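Local coordinates for protein 3-methyladenine dna-glycosylase (Archaeoglobus fulgidus, PDB 2JHN) that belongs to the helix-hairpin-helix-GPD superfamily of base excision DNA repair proteins and also carries a TATA-box-binding-protein-like domain, at residues Glu96-Arg99 against Met100-Asn103; Lys216-Gly219 against Arg220-Glu224; Arg275-Leu278 against Phe279-Leu283. The protein carries 1 engineered substitution. One frame throughout, in Å; residues are numbered along the deposited sequence. Where two conformers were deposited one is given.

Contact 1 (Glu96-Arg99 against Met100-Asn103); sequences EKLR and MLKN
Leu101 turns back along its own helix to meet Leu98, one turn earlier, and its side chain can be followed atom by atom. Leu101 CB rests 3.5 Å from Leu98 O. Leu101 CG, held beside the backbone N and opposite the carbonyl carbon (chi1 -85°), lies 3.9 Å from Lys97 O. Leu101 CD1 then meets Leu98 CD2 at 4.2 Å, a plain methyl-to-methyl contact at a slant. In the main chain, Leu101 N donates to Lys97 O, and the neighbouring bond from Lys102 N to Leu98 O is the straightest of the four main-chain bonds, at 2.8 Å and 166°. On another face the polar chains gather. Asn103 N donates to Arg99 O at 2.9 Å, while Asn103 ND2 sits 3.2 Å from that same oxygen at an angle too poor for a bond. This amide also runs alongside Arg99, with Asn103 ND2 3.8 Å from Arg99 CG and the amide and guanidinium planes 63° apart. A bend at chi3 turns the far end of Arg99, whose NH1 bonds to the carbonyl of Asp93; the carboxylate of Asp93 forms a salt bridge with Lys102 NZ. Asp93, the last residue of helix 86-93, is therefore gripped by two basic chains of the next helix. The i to i+3 leucine pair, buried against helices 86-93, 241-251 and 274-287, and the more exposed Glu96, Met100 and Asn103 are characteristic of an amphipathic alpha-helix packed on a helical core.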
ATOM      1  N   GLU A  96     -19.175  13.822  11.923  1.00 16.94           N
ATOM      2  CA  GLU A  96     -20.248  13.599  10.946  1.00 16.94           C
ATOM      3  C   GLU A  96     -19.711  13.085   9.592  1.00 16.11           C
ATOM      4  O   GLU A  96     -20.254  12.133   9.027  1.00 15.05           O
ATOM      5  CB  GLU A  96     -21.066  14.871  10.697  1.00 16.93           C
ATOM      6  CG  GLU A  96     -22.326  14.568   9.877  1.00 18.33           C
ATOM      7  CD  GLU A  96     -23.233  15.768   9.641  1.00 19.00           C
ATOM      8  OE1 GLU A  96     -23.004  16.831  10.250  1.00 18.56           O
ATOM      9  OE2 GLU A  96     -24.179  15.623   8.825  1.00 20.33           O
ATOM     10  N   LYS A  97     -18.662  13.746   9.098  1.00 15.73           N
ATOM     11  CA  LYS A  97     -18.008  13.388   7.831  1.00 16.25           C
ATOM     12  C   LYS A  97     -17.242  12.051   7.896  1.00 15.38           C
ATOM     13  O   LYS A  97     -17.339  11.243   6.960  1.00 15.08           O
ATOM     14  CB  LYS A  97     -17.146  14.564   7.338  1.00 18.36           C
ATOM     15  CG  LYS A  97     -17.976  15.823   6.951  1.00 19.92           C
ATOM     16  CD  LYS A  97     -19.198  15.436   6.089  1.00 24.43           C
ATOM     17  CE  LYS A  97     -20.044  16.622   5.618  1.00 27.17           C
ATOM     18  NZ  LYS A  97     -20.526  17.492   6.720  1.00 29.73           N
ATOM     19  N   LEU A  98     -16.497  11.788   8.978  1.00 13.92           N
ATOM     20  CA  LEU A  98     -15.886  10.458   9.142  1.00 13.90           C
ATOM     21  C   LEU A  98     -16.913   9.337   9.206  1.00 14.62           C
ATOM     22  O   LEU A  98     -16.688   8.250   8.650  1.00 12.67           O
ATOM     23  CB  LEU A  98     -14.949  10.379  10.344  1.00 13.53           C
ATOM     24  CG  LEU A  98     -13.754  11.337  10.263  1.00 14.51           C
ATOM     25  CD1 LEU A  98     -12.864  11.243  11.544  1.00 14.94           C
ATOM     26  CD2 LEU A  98     -12.942  11.112   8.979  1.00 14.07           C
ATOM     27  N   ARG A  99     -18.041   9.601   9.873  1.00 14.37           N
ATOM     28  CA  ARG A  99     -19.098   8.604   9.985  1.00 15.02           C
ATOM     29  C   ARG A  99     -19.678   8.253   8.606  1.00 15.71           C
ATOM     30  O   ARG A  99     -19.967   7.087   8.335  1.00 16.34           O
ATOM     31  CB  ARG A  99     -20.220   9.113  10.900  1.00 15.65           C
ATOM     32  CG  ARG A  99     -21.207   8.022  11.313  1.00 14.37           C
ATOM     33  CD  ARG A  99     -22.022   8.482  12.533  1.00 17.75           C
ATOM     34  NE  ARG A  99     -22.890   9.600  12.184  1.00 16.10           N
ATOM     35  CZ  ARG A  99     -22.729  10.856  12.605  1.00 17.86           C
ATOM     36  NH1 ARG A  99     -21.734  11.152  13.431  1.00 17.84           N
ATOM     37  NH2 ARG A  99     -23.580  11.812  12.212  1.00 17.36           N
ATOM     38  N   MET A 100     -19.826   9.285   7.773  0.50 16.45           N
ATOM     39  CA  MET A 100     -20.236   9.218   6.368  0.50 18.58           C
ATOM     40  C   MET A 100     -19.294   8.342   5.516  0.50 17.64           C
ATOM     41  O   MET A 100     -19.743   7.533   4.689  0.50 17.80           O
ATOM     42  CB  MET A 100     -20.247  10.647   5.831  0.50 18.18           C
ATOM     43  CG  MET A 100     -21.022  10.899   4.559  0.50 20.50           C
ATOM     44  SD  MET A 100     -21.287  12.671   4.389  0.50 23.83           S
ATOM     45  CE  MET A 100     -22.659  12.931   5.496  0.50 23.04           C
ATOM     46  N   LEU A 101     -17.995   8.529   5.722  1.00 16.76           N
ATOM     47  CA  LEU A 101     -16.932   7.710   5.086  1.00 16.92           C
ATOM     48  C   LEU A 101     -16.955   6.269   5.588  1.00 16.75           C
ATOM     49  O   LEU A 101     -16.878   5.329   4.795  1.00 16.52           O
ATOM     50  CB  LEU A 101     -15.550   8.294   5.389  1.00 17.32           C
ATOM     51  CG  LEU A 101     -14.896   9.403   4.598  1.00 19.76           C
ATOM     52  CD1 LEU A 101     -13.488   9.572   5.149  1.00 19.61           C
ATOM     53  CD2 LEU A 101     -14.854   9.056   3.108  1.00 22.75           C
ATOM     54  N   LYS A 102     -17.046   6.094   6.903  1.00 16.93           N
ATOM     55  CA  LYS A 102     -17.119   4.773   7.510  1.00 19.54           C
ATOM     56  C   LYS A 102     -18.289   3.973   6.955  1.00 20.11           C
ATOM     57  O   LYS A 102     -18.140   2.797   6.659  1.00 20.71           O
ATOM     58  CB  LYS A 102     -17.256   4.856   9.028  1.00 19.42           C
ATOM     59  CG  LYS A 102     -17.394   3.470   9.712  1.00 20.03           C
ATOM     60  CD  LYS A 102     -17.606   3.582  11.233  1.00 22.38           C
ATOM     61  CE  LYS A 102     -18.974   4.146  11.594  1.00 27.37           C
ATOM     62  NZ  LYS A 102     -19.994   3.072  11.844  1.00 28.50           N
ATOM     63  N   ASN A 103     -19.453   4.616   6.819  1.00 20.27           N
ATOM     64  CA  ASN A 103     -20.644   3.930   6.330  1.00 20.88           C
ATOM     65  C   ASN A 103     -20.592   3.619   4.832  1.00 20.20           C
ATOM     66  O   ASN A 103     -21.014   2.530   4.417  1.00 20.80           O
ATOM     67  CB  ASN A 103     -21.911   4.704   6.721  1.00 21.31           C
ATOM     68  CG  ASN A 103     -22.206   4.614   8.238  1.00 25.18           C
ATOM     69  OD1 ASN A 103     -21.917   3.600   8.883  1.00 30.56           O
ATOM     70  ND2 ASN A 103     -22.769   5.673   8.800  1.00 27.57           N
TER

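Contact 2 (Lys216-Gly219 against Arg220-Glu224); sequences KGIG and RWTAE. With NA (sodium ion), chain E.
Ile218 faces two ways: its carbonyl oxygen binds a sodium ion at 2.5 Å, while its side chain packs on the first turn of the helix that follows. Waters 1 and 3 also bind the metal, and the carbonyls of Thr213 and Phe215 complete five ligands; Gly217 N donates to water 1, tying the loop to the hydration of the ion. The backbone of Gly217 (phi 116°) would jam a CB against the preceding carbonyl, which accounts for glycine there. Side-chain packing centres on Ile218 CG2, which lies 3.7 Å from Thr222 CG2, the two chains crossing at about a right angle, and 4.3 Å from Ala223 CB. With each CG2 opposite its own backbone N, the Thr222 hydroxyl is left to bond Gln129 NE2, which also donates to the Gly217 carbonyl. Gly219 holds the N-cap position. Its O accepts from Ala223 N at 3.0 Å, while water 2 accepts from Thr222 N and, weakly, from Gly219 N, so a solvent oxygen serves an amide of the opening turn. Arg220, the first residue of the helix, extends to NE and reaches Glu224 OE2 one turn on, in a salt bridge of 3.0 Å and 168°. The carboxylate oxygen lies in the guanidinium plane, whereas NE approaches it from 54° above the carboxylate plane; Arg263 pairs with the other oxygen, OE1. The loop and its sodium ion fit the hairpin of a helix-hairpin-helix motif, joining helix 205-213 to helix 220-229, with Ala223 and Arg220 packed back on Tyr209 of the first helix.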
ATOM      1  N   LYS A 216      18.227  12.854  -3.690  1.00 18.92           N
ATOM      2  CA  LYS A 216      17.783  13.867  -4.651  1.00 20.36           C
ATOM      3  C   LYS A 216      16.688  13.286  -5.547  1.00 19.62           C
ATOM      4  O   LYS A 216      16.910  12.317  -6.291  1.00 20.76           O
ATOM      5  CB  LYS A 216      18.961  14.415  -5.467  1.00 20.50           C
ATOM      6  CG  LYS A 216      19.598  13.391  -6.388  1.00 23.26           C
ATOM      7  CD  LYS A 216      20.995  13.814  -6.908  1.00 24.79           C
ATOM      8  CE  LYS A 216      21.626  12.687  -7.714  1.00 28.45           C
ATOM      9  NZ  LYS A 216      22.100  11.577  -6.842  1.00 31.95           N
ATOM     10  N   GLY A 217      15.496  13.860  -5.444  1.00 18.05           N
ATOM     11  CA  GLY A 217      14.366  13.423  -6.253  1.00 17.60           C
ATOM     12  C   GLY A 217      13.261  12.859  -5.371  1.00 16.44           C
ATOM     13  O   GLY A 217      12.161  12.541  -5.859  1.00 16.14           O
ATOM     14  N   ILE A 218      13.569  12.725  -4.084  1.00 15.24           N
ATOM     15  CA  ILE A 218      12.550  12.396  -3.073  1.00 14.22           C
ATOM     16  C   ILE A 218      12.289  13.656  -2.247  1.00 13.65           C
ATOM     17  O   ILE A 218      13.150  14.077  -1.482  1.00 13.98           O
ATOM     18  CB  ILE A 218      12.955  11.240  -2.162  1.00 14.07           C
ATOM     19  CG1 ILE A 218      13.232   9.966  -2.998  1.00 15.02           C
ATOM     20  CG2 ILE A 218      11.850  10.994  -1.112  1.00 13.46           C
ATOM     21  CD1 ILE A 218      13.500   8.691  -2.197  1.00 14.93           C
ATOM     22  N   GLY A 219      11.097  14.221  -2.390  1.00 12.78           N
ATOM     23  CA  GLY A 219      10.719  15.404  -1.599  1.00 12.37           C
ATOM     24  C   GLY A 219       9.653  15.073  -0.560  1.00 13.11           C
ATOM     25  O   GLY A 219       9.444  13.873  -0.206  1.00 12.33           O
ATOM     26  N   ARG A 220       8.969  16.123  -0.090  1.00 12.00           N
ATOM     27  CA  ARG A 220       8.032  15.975   1.035  1.00 11.79           C
ATOM     28  C   ARG A 220       6.903  14.974   0.724  1.00 11.48           C
ATOM     29  O   ARG A 220       6.628  14.097   1.541  1.00 10.55           O
ATOM     30  CB  ARG A 220       7.449  17.325   1.440  1.00 11.86           C
ATOM     31  CG  ARG A 220       6.466  17.218   2.563  1.00 12.13           C
ATOM     32  CD  ARG A 220       6.098  18.600   3.097  1.00 16.56           C
ATOM     33  NE  ARG A 220       5.558  18.435   4.440  1.00 19.54           N
ATOM     34  CZ  ARG A 220       5.158  19.430   5.226  1.00 22.58           C
ATOM     35  NH1 ARG A 220       5.223  20.700   4.792  1.00 21.73           N
ATOM     36  NH2 ARG A 220       4.693  19.146   6.452  1.00 21.03           N
ATOM     37  N   TRP A 221       6.273  15.104  -0.447  1.00 10.82           N
ATOM     38  CA  TRP A 221       5.133  14.262  -0.792  1.00 12.76           C
ATOM     39  C   TRP A 221       5.521  12.787  -0.856  1.00 11.74           C
ATOM     40  O   TRP A 221       4.900  11.971  -0.193  1.00 11.53           O
ATOM     41  CB  TRP A 221       4.467  14.702  -2.106  1.00 14.53           C
ATOM     42  CG  TRP A 221       3.444  13.728  -2.584  1.00 18.39           C
ATOM     43  CD1 TRP A 221       2.285  13.349  -1.937  1.00 19.69           C
ATOM     44  CD2 TRP A 221       3.490  12.976  -3.796  1.00 21.45           C
ATOM     45  NE1 TRP A 221       1.611  12.415  -2.693  1.00 21.85           N
ATOM     46  CE2 TRP A 221       2.327  12.169  -3.836  1.00 19.93           C
ATOM     47  CE3 TRP A 221       4.395  12.922  -4.875  1.00 22.74           C
ATOM     48  CZ2 TRP A 221       2.051  11.298  -4.906  1.00 22.48           C
ATOM     49  CZ3 TRP A 221       4.111  12.071  -5.945  1.00 22.34           C
ATOM     50  CH2 TRP A 221       2.950  11.264  -5.948  1.00 21.94           C
ATOM     51  N   THR A 222       6.560  12.458  -1.621  1.00 11.10           N
ATOM     52  CA  THR A 222       7.027  11.069  -1.714  1.00 11.19           C
ATOM     53  C   THR A 222       7.427  10.520  -0.339  1.00 10.46           C
ATOM     54  O   THR A 222       7.116   9.366  -0.013  1.00  9.85           O
ATOM     55  CB  THR A 222       8.203  10.978  -2.678  1.00 12.39           C
ATOM     56  OG1 THR A 222       7.733  11.369  -3.981  1.00 14.47           O
ATOM     57  CG2 THR A 222       8.790   9.532  -2.697  1.00 11.94           C
ATOM     58  N   ALA A 223       8.096  11.336   0.470  1.00  9.08           N
ATOM     59  CA  ALA A 223       8.587  10.851   1.771  1.00  9.90           C
ATOM     60  C   ALA A 223       7.379  10.572   2.704  1.00  9.91           C
ATOM     61  O   ALA A 223       7.301   9.503   3.365  1.00  9.91           O
ATOM     62  CB  ALA A 223       9.604  11.855   2.398  1.00 10.20           C
ATOM     63  N   GLU A 224       6.434  11.509   2.739  1.00  9.65           N
ATOM     64  CA  GLU A 224       5.227  11.335   3.582  1.00 10.59           C
ATOM     65  C   GLU A 224       4.335  10.197   3.102  1.00  9.59           C
ATOM     66  O   GLU A 224       3.769   9.466   3.939  1.00 10.32           O
ATOM     67  CB  GLU A 224       4.438  12.637   3.745  1.00  9.90           C
ATOM     68  CG  GLU A 224       5.260  13.720   4.473  1.00 11.06           C
ATOM     69  CD  GLU A 224       4.497  15.000   4.711  1.00 13.73           C
ATOM     70  OE1 GLU A 224       3.448  15.219   4.039  1.00 14.37           O
ATOM     71  OE2 GLU A 224       4.957  15.772   5.605  1.00 14.26           O
TER
HETATM   72 NA    NA E1298      15.381  15.072  -1.591  1.00 18.75          NA
HETATM   73  O   HOH W   1      14.974  16.071  -3.790  1.00 17.01           O
HETATM   74  O   HOH W   2       8.094  14.336  -3.438  1.00 16.81           O
HETATM   75  O   HOH W   3      14.507  17.255  -0.672  1.00 19.18           O

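Contact 3 (Arg275-Leu278 against Phe279-Leu283); sequences RDIL and FYLFL
With CG opposite the backbone N in Leu278 (chi1 174°) but beside it in Phe282, the leucine branch and the phenyl ring converge one turn apart. Leu278 CD1 comes within 3.6 Å of Phe282 CZ and stands 4.1 Å from the ring centroid, 29° off the normal, which marks an off-centre CH-pi contact. One face of the ring also covers Leu278 O, 3.5 Å above its plane toward the rim, while that oxygen accepts from Phe282 N. Tyr280 meets its neighbour differently: the edge of its ring, at CD1, faces Asp276 O, with Tyr280 CD1 3.3 Å from Asp276 O and the oxygen in the ring plane. This carbonyl receives merely weak bonds from Phe279 N and Tyr280 N. Arg275 runs beside Phe279, Arg275 NH1 lying 3.9 Å from Phe279 CE1, with the guanidinium and ring planes 71° apart. Its NH1 is held by the carbonyls of Ser228 and Gly112, and the Asp276 carboxylate by Arg110 and the amide of Ala111. On a further face Ile277 CG2 touches Leu281 CG at 4.1 Å. The helix is thus dressed on several sides: Leu278 and Leu281 pack on helix 241-251, Asp276, Ile277 and Tyr280 on helix 86-93, Ile277, Tyr280 and Leu281 on helix 96-104, and the Phe279 ring lies nearly parallel to that of Phe18.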
ATOM      1  N   ARG A 275      -3.691   7.859   9.567  1.00  9.47           N
ATOM      2  CA  ARG A 275      -3.233   6.828   8.584  1.00  9.33           C
ATOM      3  C   ARG A 275      -4.359   5.883   8.105  1.00  9.84           C
ATOM      4  O   ARG A 275      -4.398   5.504   6.949  1.00  9.27           O
ATOM      5  CB  ARG A 275      -2.045   6.014   9.139  1.00  9.51           C
ATOM      6  CG  ARG A 275      -1.141   5.416   8.028  1.00  9.26           C
ATOM      7  CD  ARG A 275      -0.155   4.403   8.613  1.00  9.69           C
ATOM      8  NE  ARG A 275      -0.843   3.158   8.932  1.00 10.14           N
ATOM      9  CZ  ARG A 275      -1.106   2.209   8.040  1.00 13.04           C
ATOM     10  NH1 ARG A 275      -0.712   2.351   6.781  1.00  9.76           N
ATOM     11  NH2 ARG A 275      -1.784   1.123   8.408  1.00  9.81           N
ATOM     12  N   ASP A 276      -5.277   5.504   9.002  1.00  9.40           N
ATOM     13  CA  ASP A 276      -6.429   4.689   8.617  1.00 10.39           C
ATOM     14  C   ASP A 276      -7.390   5.514   7.776  1.00 10.02           C
ATOM     15  O   ASP A 276      -7.862   5.093   6.708  1.00  8.71           O
ATOM     16  CB  ASP A 276      -7.148   4.215   9.895  1.00  9.86           C
ATOM     17  CG  ASP A 276      -6.272   3.364  10.759  1.00 13.95           C
ATOM     18  OD1 ASP A 276      -6.078   2.179  10.419  1.00 13.98           O
ATOM     19  OD2 ASP A 276      -5.778   3.873  11.801  1.00 13.91           O
ATOM     20  N   ILE A 277      -7.670   6.725   8.240  1.00  9.73           N
ATOM     21  CA  ILE A 277      -8.566   7.616   7.480  1.00 10.44           C
ATOM     22  C   ILE A 277      -8.023   7.927   6.076  1.00  9.69           C
ATOM     23  O   ILE A 277      -8.772   8.078   5.119  1.00  9.59           O
ATOM     24  CB  ILE A 277      -8.870   8.911   8.302  1.00 10.17           C
ATOM     25  CG1 ILE A 277      -9.643   8.519   9.572  1.00 11.60           C
ATOM     26  CG2 ILE A 277      -9.600   9.980   7.439  1.00 11.31           C
ATOM     27  CD1 ILE A 277      -9.632   9.616  10.671  1.00 11.79           C
ATOM     28  N   LEU A 278      -6.705   8.023   5.947  1.00  8.70           N
ATOM     29  CA  LEU A 278      -6.098   8.230   4.657  1.00  9.36           C
ATOM     30  C   LEU A 278      -6.548   7.187   3.610  1.00  8.23           C
ATOM     31  O   LEU A 278      -6.828   7.541   2.459  1.00  8.84           O
ATOM     32  CB  LEU A 278      -4.572   8.156   4.818  1.00  9.17           C
ATOM     33  CG  LEU A 278      -3.727   8.207   3.542  1.00 10.94           C
ATOM     34  CD1 LEU A 278      -3.875   9.533   2.816  1.00 11.76           C
ATOM     35  CD2 LEU A 278      -2.284   7.909   3.877  1.00 10.26           C
ATOM     36  N   PHE A 279      -6.615   5.915   4.003  1.00  8.78           N
ATOM     37  CA  PHE A 279      -7.065   4.857   3.076  1.00  9.19           C
ATOM     38  C   PHE A 279      -8.556   5.031   2.667  1.00 10.35           C
ATOM     39  O   PHE A 279      -8.914   4.794   1.502  1.00 10.33           O
ATOM     40  CB  PHE A 279      -6.819   3.465   3.662  1.00  9.33           C
ATOM     41  CG  PHE A 279      -5.381   2.975   3.519  1.00 11.13           C
ATOM     42  CD1 PHE A 279      -4.302   3.762   3.912  1.00 10.28           C
ATOM     43  CD2 PHE A 279      -5.120   1.690   2.997  1.00 12.93           C
ATOM     44  CE1 PHE A 279      -2.963   3.289   3.798  1.00 11.73           C
ATOM     45  CE2 PHE A 279      -3.796   1.207   2.888  1.00 13.18           C
ATOM     46  CZ  PHE A 279      -2.717   2.014   3.282  1.00  9.34           C
ATOM     47  N   TYR A 280      -9.390   5.438   3.629  1.00 10.65           N
ATOM     48  CA  TYR A 280     -10.800   5.822   3.334  1.00 11.25           C
ATOM     49  C   TYR A 280     -10.873   7.010   2.362  1.00 12.31           C
ATOM     50  O   TYR A 280     -11.741   7.026   1.495  1.00 12.24           O
ATOM     51  CB  TYR A 280     -11.583   6.132   4.627  1.00 11.53           C
ATOM     52  CG  TYR A 280     -11.938   4.874   5.428  1.00 10.66           C
ATOM     53  CD1 TYR A 280     -10.997   4.285   6.268  1.00 10.08           C
ATOM     54  CD2 TYR A 280     -13.216   4.276   5.324  1.00  8.20           C
ATOM     55  CE1 TYR A 280     -11.287   3.105   6.998  1.00 11.37           C
ATOM     56  CE2 TYR A 280     -13.539   3.112   6.079  1.00  7.92           C
ATOM     57  CZ  TYR A 280     -12.562   2.533   6.902  1.00  9.78           C
ATOM     58  OH  TYR A 280     -12.835   1.400   7.612  1.00 11.91           O
ATOM     59  N   LEU A 281      -9.964   7.984   2.502  1.00 12.21           N
ATOM     60  CA  LEU A 281      -9.904   9.143   1.590  1.00 13.02           C
ATOM     61  C   LEU A 281      -9.473   8.707   0.170  1.00 13.27           C
ATOM     62  O   LEU A 281     -10.005   9.216  -0.818  1.00 13.34           O
ATOM     63  CB  LEU A 281      -8.982  10.245   2.132  1.00 13.15           C
ATOM     64  CG  LEU A 281      -9.413  10.918   3.439  1.00 15.36           C
ATOM     65  CD1 LEU A 281      -8.342  11.882   3.931  1.00 14.78           C
ATOM     66  CD2 LEU A 281     -10.774  11.660   3.301  1.00 15.98           C
ATOM     67  N   PHE A 282      -8.540   7.757   0.065  1.00 13.07           N
ATOM     68  CA  PHE A 282      -8.177   7.218  -1.259  1.00 13.08           C
ATOM     69  C   PHE A 282      -9.402   6.558  -1.912  1.00 13.37           C
ATOM     70  O   PHE A 282      -9.666   6.766  -3.096  1.00 13.82           O
ATOM     71  CB  PHE A 282      -7.062   6.165  -1.182  1.00 13.38           C
ATOM     72  CG  PHE A 282      -5.683   6.717  -0.840  1.00 13.05           C
ATOM     73  CD1 PHE A 282      -5.259   7.982  -1.280  1.00 15.40           C
ATOM     74  CD2 PHE A 282      -4.810   5.933  -0.101  1.00 15.95           C
ATOM     75  CE1 PHE A 282      -3.937   8.456  -0.946  1.00 16.76           C
ATOM     76  CE2 PHE A 282      -3.516   6.374   0.225  1.00 16.80           C
ATOM     77  CZ  PHE A 282      -3.093   7.649  -0.200  1.00 13.98           C
ATOM     78  N   LEU A 283     -10.129   5.744  -1.154  1.00 13.74           N
ATOM     79  CA  LEU A 283     -11.327   5.095  -1.704  1.00 14.40           C
ATOM     80  C   LEU A 283     -12.355   6.145  -2.166  1.00 15.17           C
ATOM     81  O   LEU A 283     -12.945   6.010  -3.222  1.00 15.37           O
ATOM     82  CB  LEU A 283     -11.965   4.170  -0.671  1.00 14.67           C
ATOM     83  CG  LEU A 283     -11.193   2.907  -0.297  1.00 14.18           C
ATOM     84  CD1 LEU A 283     -11.779   2.306   0.969  1.00 14.79           C
ATOM     85  CD2 LEU A 283     -11.223   1.938  -1.469  1.00 14.30           C
TER

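From the N terminus the contacts come in series, 96-103, then 216-224, then 275-283; each is one continuous run of residues, so none closes a long loop and none nests in or crosses another. Contact 1 is a turn-to-turn contact in helix 96-104, contact 2 the passage from a hairpin into helix 220-229, and contact 3 lies in helix 274-287. Distant in sequence, contacts 1 and 3 touch directly: Leu98 CD1 is 3.7 Å from Ile277 CD1, and Leu101 CD1 is 3.9 Å from Leu281 CD2, which joins helix 96-104 to helix 274-287. Contact 2 stands apart, its nearest atoms about 6 Å from contact 3 and about 17 Å from contact 1.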